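Alcohol dehydrogenase, zinc-containing (Thermotoga maritima, PDB 3IP1) catalyses the NAD(+)-dependent oxidation of scyllo-inosose to 3-dehydro-scyllo-inosose, probably as a step in myo-inositol degradation. Local coordinates at residues Tyr201-Val206 against Val339-His344; Ala283-Glu288 against Thr313-Ala318; Arg38-Arg43 against Gly81-Pro86. All blocks are in the same frame, centred on the assembly; numbering follows the deposited sequence.

Contact 1 (Tyr201-Val206 against Val339-His344); sequences YNAVIV and VGSQGH
A water molecule is the best-held polar atom here, gripped by three hydrogen bonds from both sides of the junction. It accepts from the hydroxyl of Ser341, whose OG lies only 2.6 Å from the water oxygen, and from the amide nitrogen ND2 of Asn202 at 3.1 Å. It in turn donates to the carbonyl oxygen of Gly343, 3.0 Å from the water oxygen. A water that accepts two hydrogen bonds and donates one thus ties the helix to the chain leaving strand 337-340. Asn202 suits its place because its CG is anti to the backbone N (chi1 -177°), which carries the amide off the helix toward 341-343. There ND2 also passes 3.1 Å from Gln342 O, but at an angle too poor for a hydrogen bond. Ser341 reaches the other way: its OG, anti to the backbone N as well, slips in beside Ala203, where OG comes within 3.2 Å of the Ala203 CA. The short alanine methyl allows this approach, with Ala203 CB 3.5 Å from Ser341 OG. Gly343 has a positive phi (84°), which glycine tolerates readily, and its carbonyl oxygen is the water's acceptor. His344 then turns away from the helix segment, its NE2 hydrogen-bonded to the backbone N of both Glu129 and Met130, while its side chain touches Glu195 near the start of the same helix. Glu195 is a ligand of the first zinc site, occupied by cadmium here, so His344 lies in the second shell. The chain leaving strand 337-340, last in sequence of the Rossmann sheet, thus passes helix 194-207 and nears that metal site, consistent with a place between the coenzyme and catalytic domains of a zinc-containing alcohol dehydrogenase.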
loop_
_atom_site.group_PDB
_atom_site.type_symbol
_atom_site.label_atom_id
_atom_site.label_comp_id
_atom_site.label_asym_id
_atom_site.label_seq_id
_atom_site.Cartn_x
_atom_site.Cartn_y
_atom_site.Cartn_z
ATOM N N TYR A 201 9.352 -15.731 -5.209
ATOM C CA TYR A 201 8.028 -15.130 -5.054
ATOM C C TYR A 201 8.040 -14.051 -3.972
ATOM O O TYR A 201 7.544 -12.960 -4.201
ATOM C CB TYR A 201 6.985 -16.209 -4.749
ATOM C CG TYR A 201 5.537 -15.769 -4.864
ATOM C CD1 TYR A 201 4.953 -14.955 -3.888
ATOM C CD2 TYR A 201 4.730 -16.215 -5.927
ATOM C CE1 TYR A 201 3.601 -14.562 -3.978
ATOM C CE2 TYR A 201 3.392 -15.851 -6.021
ATOM C CZ TYR A 201 2.832 -15.013 -5.042
ATOM O OH TYR A 201 1.509 -14.632 -5.123
ATOM N N ASN A 202 8.610 -14.369 -2.810
ATOM C CA ASN A 202 8.739 -13.406 -1.711
ATOM C C ASN A 202 9.527 -12.175 -2.170
ATOM O O ASN A 202 9.189 -11.040 -1.842
ATOM C CB ASN A 202 9.438 -14.061 -0.513
ATOM C CG ASN A 202 9.533 -13.135 0.709
ATOM O OD1 ASN A 202 8.523 -12.769 1.310
ATOM N ND2 ASN A 202 10.761 -12.788 1.103
ATOM N N ALA A 203 10.565 -12.410 -2.960
ATOM C CA ALA A 203 11.408 -11.336 -3.415
ATOM C C ALA A 203 10.692 -10.406 -4.384
ATOM O O ALA A 203 10.803 -9.199 -4.245
ATOM C CB ALA A 203 12.695 -11.893 -4.022
ATOM N N VAL A 204 9.942 -10.947 -5.342
ATOM C CA VAL A 204 9.342 -10.083 -6.376
ATOM C C VAL A 204 7.897 -9.589 -6.137
ATOM O O VAL A 204 7.529 -8.495 -6.609
ATOM C CB VAL A 204 9.462 -10.667 -7.818
ATOM C CG1 VAL A 204 10.928 -10.876 -8.174
ATOM C CG2 VAL A 204 8.681 -11.962 -7.983
ATOM N N ILE A 205 7.103 -10.392 -5.425
ATOM C CA ILE A 205 5.689 -10.085 -5.183
ATOM C C ILE A 205 5.536 -9.406 -3.827
ATOM O O ILE A 205 4.979 -8.307 -3.748
ATOM C CB ILE A 205 4.789 -11.368 -5.243
ATOM C CG1 ILE A 205 4.887 -12.061 -6.605
ATOM C CG2 ILE A 205 3.309 -11.043 -4.890
ATOM C CD1 ILE A 205 4.693 -11.169 -7.804
ATOM N N VAL A 206 6.041 -10.056 -2.774
ATOM C CA VAL A 206 5.894 -9.553 -1.410
ATOM C C VAL A 206 6.811 -8.361 -1.079
ATOM O O VAL A 206 6.325 -7.309 -0.682
ATOM C CB VAL A 206 6.101 -10.669 -0.351
ATOM C CG1 VAL A 206 5.803 -10.130 1.066
ATOM C CG2 VAL A 206 5.200 -11.890 -0.668
ATOM N N VAL A 339 14.807 -2.574 -2.247
ATOM C CA VAL A 339 14.354 -3.431 -1.154
ATOM C C VAL A 339 15.257 -4.664 -1.059
ATOM O O VAL A 339 15.695 -5.230 -2.067
ATOM C CB VAL A 339 12.842 -3.868 -1.297
ATOM C CG1 VAL A 339 11.914 -2.648 -1.393
ATOM C CG2 VAL A 339 12.626 -4.761 -2.511
ATOM N N GLY A 340 15.550 -5.076 0.159
ATOM C CA GLY A 340 16.201 -6.341 0.357
ATOM C C GLY A 340 15.142 -7.391 0.629
ATOM O O GLY A 340 14.050 -7.082 1.117
ATOM N N SER A 341 15.469 -8.640 0.329
ATOM C CA SER A 341 14.552 -9.749 0.553
ATOM C C SER A 341 15.310 -10.955 1.081
ATOM O O SER A 341 16.472 -11.164 0.715
ATOM C CB SER A 341 13.868 -10.121 -0.761
ATOM O OG SER A 341 12.934 -11.164 -0.560
ATOM N N GLN A 342 14.655 -11.748 1.926
ATOM C CA GLN A 342 15.192 -13.055 2.333
ATOM C C GLN A 342 14.041 -13.982 2.744
ATOM O O GLN A 342 12.984 -13.502 3.208
ATOM C CB GLN A 342 16.205 -12.926 3.481
ATOM C CG GLN A 342 15.578 -12.877 4.885
ATOM C CD GLN A 342 16.608 -12.841 6.017
ATOM O OE1 GLN A 342 17.809 -12.828 5.772
ATOM N NE2 GLN A 342 16.127 -12.817 7.266
ATOM N N GLY A 343 14.234 -15.288 2.556
ATOM C CA GLY A 343 13.273 -16.272 3.063
ATOM C C GLY A 343 12.087 -16.533 2.150
ATOM O O GLY A 343 12.037 -16.063 0.992
ATOM N N HIS A 344 11.118 -17.285 2.669
ATOM C CA HIS A 344 10.034 -17.797 1.837
ATOM C C HIS A 344 8.777 -18.044 2.682
ATOM O O HIS A 344 7.770 -18.507 2.168
ATOM C CB HIS A 344 10.501 -19.108 1.208
ATOM C CG HIS A 344 11.036 -20.077 2.214
ATOM N ND1 HIS A 344 12.378 -20.376 2.323
ATOM C CD2 HIS A 344 10.413 -20.779 3.193
ATOM C CE1 HIS A 344 12.554 -21.234 3.316
ATOM N NE2 HIS A 344 11.378 -21.501 3.855
HETATM O O HOH W 1 13.114 -13.801 -0.707
#

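Contact 2 (Ala283-Glu288 against Thr313-Ala318); sequences AKLFLE and TVAIVA
Strands 285-288 and 313-316 run parallel, 19° apart, in register from Leu285 beside Thr313 to Glu288 beside Ile316. Three nearly straight bonds form the ladder: Phe286 N to Thr313 O, Ala315 N to Phe286 O and Glu288 N to Ala315 O, each 2.8 Å and directed almost along the carbonyl axis. At the first end Thr313 N, as close at 2.8 Å, reaches Lys284 O from above the carbonyl plane. At the far end the bonds lengthen: Glu288 O receives Val317 N at 3.2 Å together with a weak bond from Ala318 N, so it takes two donors where strand 313-316 gives way to loop.

On the face carrying Leu285, Leu287, Thr313 and Ala315, the leucine CD1 methyls lean across to the partner strand. Leu287 CD1 meets Val317 CG1 at 3.7 Å, while the small Ala315 leaves room for both leucines, its CB lying 4.1 Å from Leu287 CD1. On the other face the flat Phe286 ring has Thr313 O in plane at its edge and Ala283 CB over one face, and Phe286 CB touches Val314 CG1. The polar ends are held from just beyond: Thr313 OG1 by Gln337, Lys284 NZ by Asn311 O, and Glu288 OE2 by Thr290, which steadies a buried carboxylate.

Helix 293-306 makes the beta-alpha-beta crossover between the two strands and covers Phe286 and Glu288. Helices 194-207 and 224-235 cover the leucine face, bringing Val317 close to Ile225, an NAD(+)-binding residue by similarity. Strand 285-288 is bonded on its other edge to strand 216-220, and strand 313-316 to strand 337-340, placing the pair inside the six-stranded Rossmann sheet.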
loop_
_atom_site.group_PDB
_atom_site.type_symbol
_atom_site.label_atom_id
_atom_site.label_comp_id
_atom_site.label_asym_id
_atom_site.label_seq_id
_atom_site.Cartn_x
_atom_site.Cartn_y
_atom_site.Cartn_z
ATOM N N ALA A 283 12.261 -0.687 -16.864
ATOM C CA ALA A 283 11.471 -1.685 -16.108
ATOM C C ALA A 283 10.937 -1.160 -14.782
ATOM O O ALA A 283 11.518 -0.254 -14.181
ATOM C CB ALA A 283 12.285 -2.961 -15.884
ATOM N N LYS A 284 9.817 -1.726 -14.338
ATOM C CA LYS A 284 9.251 -1.416 -13.014
ATOM C C LYS A 284 10.012 -2.151 -11.902
ATOM O O LYS A 284 10.088 -1.674 -10.767
ATOM C CB LYS A 284 7.742 -1.748 -12.993
ATOM C CG LYS A 284 7.023 -1.654 -11.652
ATOM C CD LYS A 284 6.887 -0.204 -11.125
ATOM C CE LYS A 284 6.567 -0.210 -9.575
ATOM N NZ LYS A 284 7.730 -0.809 -8.744
ATOM N N LEU A 285 10.593 -3.305 -12.229
ATOM C CA LEU A 285 11.276 -4.114 -11.232
ATOM C C LEU A 285 12.549 -4.772 -11.775
ATOM O O LEU A 285 12.548 -5.363 -12.856
ATOM C CB LEU A 285 10.311 -5.185 -10.682
ATOM C CG LEU A 285 10.867 -6.209 -9.671
ATOM C CD1 LEU A 285 11.107 -5.591 -8.279
ATOM C CD2 LEU A 285 9.934 -7.403 -9.552
ATOM N N PHE A 286 13.620 -4.670 -11.001
ATOM C CA PHE A 286 14.862 -5.376 -11.268
ATOM C C PHE A 286 15.104 -6.361 -10.126
ATOM O O PHE A 286 14.960 -6.014 -8.960
ATOM C CB PHE A 286 16.051 -4.409 -11.359
ATOM C CG PHE A 286 15.941 -3.380 -12.465
ATOM C CD1 PHE A 286 15.131 -2.264 -12.312
ATOM C CD2 PHE A 286 16.692 -3.525 -13.645
ATOM C CE1 PHE A 286 15.036 -1.290 -13.337
ATOM C CE2 PHE A 286 16.619 -2.577 -14.678
ATOM C CZ PHE A 286 15.797 -1.455 -14.533
ATOM N N LEU A 287 15.457 -7.599 -10.467
ATOM C CA LEU A 287 15.784 -8.587 -9.453
ATOM C C LEU A 287 17.267 -8.849 -9.548
ATOM O O LEU A 287 17.765 -9.329 -10.580
ATOM C CB LEU A 287 15.007 -9.891 -9.644
ATOM C CG LEU A 287 15.289 -10.963 -8.577
ATOM C CD1 LEU A 287 14.787 -10.509 -7.163
ATOM C CD2 LEU A 287 14.710 -12.316 -8.937
ATOM N N GLU A 288 17.972 -8.514 -8.472
ATOM C CA GLU A 288 19.397 -8.743 -8.394
ATOM C C GLU A 288 19.599 -10.123 -7.782
ATOM O O GLU A 288 19.560 -10.272 -6.563
ATOM C CB GLU A 288 20.061 -7.675 -7.513
ATOM C CG GLU A 288 21.562 -7.480 -7.780
ATOM C CD GLU A 288 22.350 -8.787 -7.813
ATOM O OE1 GLU A 288 22.799 -9.277 -6.754
ATOM O OE2 GLU A 288 22.509 -9.331 -8.915
ATOM N N THR A 313 11.769 -0.519 -8.864
ATOM C CA THR A 313 12.216 -1.129 -7.633
ATOM C C THR A 313 13.379 -2.080 -7.934
ATOM O O THR A 313 13.302 -2.891 -8.870
ATOM C CB THR A 313 11.052 -1.889 -6.954
ATOM O OG1 THR A 313 10.075 -0.942 -6.523
ATOM C CG2 THR A 313 11.550 -2.690 -5.740
ATOM N N VAL A 314 14.464 -1.982 -7.167
ATOM C CA VAL A 314 15.498 -3.002 -7.258
ATOM C C VAL A 314 15.391 -3.887 -6.031
ATOM O O VAL A 314 15.543 -3.426 -4.909
ATOM C CB VAL A 314 16.920 -2.457 -7.365
ATOM C CG1 VAL A 314 17.893 -3.612 -7.684
ATOM C CG2 VAL A 314 17.011 -1.413 -8.421
ATOM N N ALA A 315 15.089 -5.158 -6.265
ATOM C CA ALA A 315 14.985 -6.115 -5.172
ATOM C C ALA A 315 16.277 -6.933 -5.144
ATOM O O ALA A 315 16.691 -7.488 -6.177
ATOM C CB ALA A 315 13.755 -7.010 -5.370
ATOM N N ILE A 316 16.921 -6.977 -3.976
ATOM C CA ILE A 316 18.179 -7.719 -3.801
ATOM C C ILE A 316 17.922 -9.018 -3.049
ATOM O O ILE A 316 17.533 -8.998 -1.889
ATOM C CB ILE A 316 19.247 -6.874 -3.063
ATOM C CG1 ILE A 316 19.555 -5.597 -3.854
ATOM C CG2 ILE A 316 20.561 -7.688 -2.885
ATOM C CD1 ILE A 316 20.121 -4.441 -3.001
ATOM N N VAL A 317 18.134 -10.139 -3.728
ATOM C CA VAL A 317 17.788 -11.456 -3.194
ATOM C C VAL A 317 19.020 -12.343 -2.970
ATOM O O VAL A 317 19.037 -13.187 -2.066
ATOM C CB VAL A 317 16.715 -12.185 -4.076
ATOM C CG1 VAL A 317 17.272 -12.606 -5.389
ATOM C CG2 VAL A 317 16.115 -13.387 -3.341
ATOM N N ALA A 318 20.056 -12.144 -3.786
ATOM C CA ALA A 318 21.239 -12.975 -3.657
ATOM C C ALA A 318 22.105 -12.446 -2.522
ATOM O O ALA A 318 22.090 -11.255 -2.224
ATOM C CB ALA A 318 21.999 -13.038 -4.960
#

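Contact 3 (Arg38-Arg43 against Gly81-Pro86); sequences RYPEVR and GYILYP
The two backbones meet at one isolated bridge, Arg38 beside Tyr82, sealed by a hydrogen bond from Tyr39 N to Gly81 O (2.8 Å, 165°) that lies in the carbonyl plane. Gly81 O also takes a CA-H...O contact from Arg38, its CA 3.3 Å from that oxygen. Gly81 suits the spot because at its backbone angles a CB would be jammed against the preceding carbonyl oxygen and would also strike the Tyr39 ring.

Arg38 is the centre of the side-chain cluster. Its CG is anti to the backbone N and the chain runs extended to NE, so the methylene stem crosses the face of the Tyr82 ring. Arg38 CD makes a CH-pi contact there, 3.9 Å from the Tyr82 ring centroid. The guanidinium lies nearly parallel to that ring, 11° from its plane, with Tyr82 CE2 3.5 Å from Arg38 NE. On the opposite face the Tyr39 hydroxyl sits over the guanidinium centre, OH 3.1 Å above its plane, and the Tyr39 ring covers Arg38 CG. The guanidinium is thus sandwiched between the OH end of the Tyr82 ring and the Tyr39 hydroxyl, which limits its rotation. Its charge is met by a salt bridge from NH1 to Asp13 and a bond from NE to Glu80 O, while Tyr82 OH bonds to Asp13 O. Farther on, the compact Pro40 ring packs against Ile83, CG to CG2 at 3.8 Å.

At Tyr39 the chain turns a corner between strands 37-38 and 40-47, both of which pair antiparallel with strand 3-12. Segment 81-86 lies in the loop between helix 69-75 and strand 93-94. Helix 69-75 packs against this loop, Leu84 touching His73 and Tyr85 touching Ser70, the charge-relay residues by similarity.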
loop_
_atom_site.group_PDB
_atom_site.type_symbol
_atom_site.label_atom_id
_atom_site.label_comp_id
_atom_site.label_asym_id
_atom_site.label_seq_id
_atom_site.Cartn_x
_atom_site.Cartn_y
_atom_site.Cartn_z
ATOM N N ARG A 38 35.250 -26.126 9.729
ATOM C CA ARG A 38 36.403 -26.456 8.891
ATOM C C ARG A 38 36.390 -27.945 8.495
ATOM O O ARG A 38 35.928 -28.786 9.270
ATOM C CB ARG A 38 37.656 -26.142 9.696
ATOM C CG ARG A 38 38.867 -25.820 8.882
ATOM C CD ARG A 38 39.943 -25.297 9.804
ATOM N NE ARG A 38 41.097 -24.840 9.063
ATOM C CZ ARG A 38 42.262 -24.539 9.625
ATOM N NH1 ARG A 38 42.424 -24.670 10.940
ATOM N NH2 ARG A 38 43.260 -24.121 8.867
ATOM N N TYR A 39 36.913 -28.250 7.309
ATOM C CA TYR A 39 37.043 -29.624 6.779
ATOM C C TYR A 39 35.715 -30.381 6.741
ATOM O O TYR A 39 35.605 -31.462 7.294
ATOM C CB TYR A 39 38.099 -30.439 7.554
ATOM C CG TYR A 39 39.378 -29.657 7.854
ATOM C CD1 TYR A 39 40.227 -29.241 6.826
ATOM C CD2 TYR A 39 39.720 -29.326 9.164
ATOM C CE1 TYR A 39 41.395 -28.510 7.100
ATOM C CE2 TYR A 39 40.886 -28.616 9.447
ATOM C CZ TYR A 39 41.707 -28.207 8.405
ATOM O OH TYR A 39 42.838 -27.508 8.693
ATOM N N PRO A 40 34.696 -29.815 6.069
ATOM C CA PRO A 40 33.400 -30.488 6.083
ATOM C C PRO A 40 33.458 -31.797 5.314
ATOM O O PRO A 40 34.244 -31.938 4.377
ATOM C CB PRO A 40 32.496 -29.500 5.345
ATOM C CG PRO A 40 33.460 -28.805 4.369
ATOM C CD PRO A 40 34.705 -28.643 5.172
ATOM N N GLU A 41 32.638 -32.759 5.712
ATOM C CA GLU A 41 32.559 -33.995 4.970
ATOM C C GLU A 41 31.117 -34.500 4.965
ATOM O O GLU A 41 30.458 -34.554 5.995
ATOM C CB GLU A 41 33.513 -35.044 5.554
ATOM C CG GLU A 41 33.438 -36.365 4.784
ATOM C CD GLU A 41 34.090 -37.533 5.508
ATOM O OE1 GLU A 41 34.016 -38.662 4.965
ATOM O OE2 GLU A 41 34.668 -37.330 6.606
ATOM N N VAL A 42 30.637 -34.872 3.795
ATOM C CA VAL A 42 29.256 -35.278 3.651
ATOM C C VAL A 42 29.196 -36.772 3.408
ATOM O O VAL A 42 29.786 -37.257 2.458
ATOM C CB VAL A 42 28.577 -34.528 2.479
ATOM C CG1 VAL A 42 27.138 -35.010 2.305
ATOM C CG2 VAL A 42 28.627 -33.005 2.724
ATOM N N ARG A 43 28.476 -37.492 4.257
ATOM C CA ARG A 43 28.377 -38.938 4.117
ATOM C C ARG A 43 26.973 -39.465 4.398
ATOM O O ARG A 43 26.253 -38.935 5.240
ATOM C CB ARG A 43 29.404 -39.644 5.020
ATOM C CG ARG A 43 30.665 -40.117 4.300
ATOM C CD ARG A 43 30.555 -41.607 3.858
ATOM N NE ARG A 43 31.414 -42.511 4.648
ATOM C CZ ARG A 43 31.004 -43.316 5.631
ATOM N NH1 ARG A 43 29.726 -43.378 5.995
ATOM N NH2 ARG A 43 31.887 -44.072 6.263
ATOM N N GLY A 81 40.466 -24.514 4.320
ATOM C CA GLY A 81 39.530 -25.550 4.763
ATOM C C GLY A 81 38.222 -25.118 5.432
ATOM O O GLY A 81 37.421 -25.977 5.824
ATOM N N TYR A 82 37.988 -23.812 5.557
ATOM C CA TYR A 82 36.703 -23.308 6.089
ATOM C C TYR A 82 35.602 -23.411 5.050
ATOM O O TYR A 82 35.842 -23.145 3.871
ATOM C CB TYR A 82 36.819 -21.863 6.601
ATOM C CG TYR A 82 37.671 -21.798 7.839
ATOM C CD1 TYR A 82 37.111 -21.959 9.093
ATOM C CD2 TYR A 82 39.065 -21.638 7.745
ATOM C CE1 TYR A 82 37.895 -21.936 10.235
ATOM C CE2 TYR A 82 39.861 -21.611 8.887
ATOM C CZ TYR A 82 39.268 -21.770 10.119
ATOM O OH TYR A 82 40.031 -21.757 11.248
ATOM N N ILE A 83 34.398 -23.777 5.500
ATOM C CA ILE A 83 33.222 -23.839 4.616
ATOM C C ILE A 83 32.953 -22.459 3.994
ATOM O O ILE A 83 33.321 -21.428 4.584
ATOM C CB ILE A 83 31.969 -24.376 5.340
ATOM C CG1 ILE A 83 31.384 -23.322 6.279
ATOM C CG2 ILE A 83 32.296 -25.664 6.086
ATOM C CD1 ILE A 83 30.158 -23.761 7.041
ATOM N N LEU A 84 32.351 -22.448 2.805
ATOM C CA LEU A 84 32.040 -21.206 2.103
ATOM C C LEU A 84 30.736 -20.572 2.633
ATOM O O LEU A 84 30.612 -19.358 2.694
ATOM C CB LEU A 84 31.980 -21.435 0.576
ATOM C CG LEU A 84 33.287 -21.835 -0.147
ATOM C CD1 LEU A 84 33.184 -21.587 -1.665
ATOM C CD2 LEU A 84 34.505 -21.095 0.416
ATOM N N TYR A 85 29.788 -21.405 3.059
ATOM C CA TYR A 85 28.524 -20.906 3.591
ATOM C C TYR A 85 28.694 -20.045 4.847
ATOM O O TYR A 85 29.182 -20.511 5.882
ATOM C CB TYR A 85 27.531 -22.044 3.834
ATOM C CG TYR A 85 26.159 -21.547 4.215
ATOM C CD1 TYR A 85 25.318 -20.948 3.261
ATOM C CD2 TYR A 85 25.720 -21.639 5.521
ATOM C CE1 TYR A 85 24.049 -20.469 3.618
ATOM C CE2 TYR A 85 24.465 -21.160 5.899
ATOM C CZ TYR A 85 23.637 -20.584 4.950
ATOM O OH TYR A 85 22.402 -20.131 5.343
ATOM N N PRO A 86 28.257 -18.784 4.763
ATOM C CA PRO A 86 28.567 -17.825 5.824
ATOM C C PRO A 86 27.552 -17.747 6.970
ATOM O O PRO A 86 27.814 -17.054 7.957
ATOM C CB PRO A 86 28.638 -16.486 5.070
ATOM C CG PRO A 86 27.717 -16.677 3.843
ATOM C CD PRO A 86 27.558 -18.166 3.616
#

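How the contacts relate
Along the chain contact 3 closes first, and contact 2 is nested inside the loop that contact 1 later closes. Contacts 1 and 2 form one block, their centres about 10 Å apart. Strands 313-316 and 337-340 are neighbours in the parallel Rossmann sheet, and helix 194-207 lies over it, with Val204 against Leu285 and Ala203 against Val317. Both also touch the second subunit, onto whose strand the sheet continues. Contact 3 stands apart, its centre about 28 Å and 31 Å from those of contacts 1 and 2. Contacts 1 and 2 thus lie in or beside the Rossmann-type coenzyme domain, and contact 3 near the residues that by similarity form the charge relay.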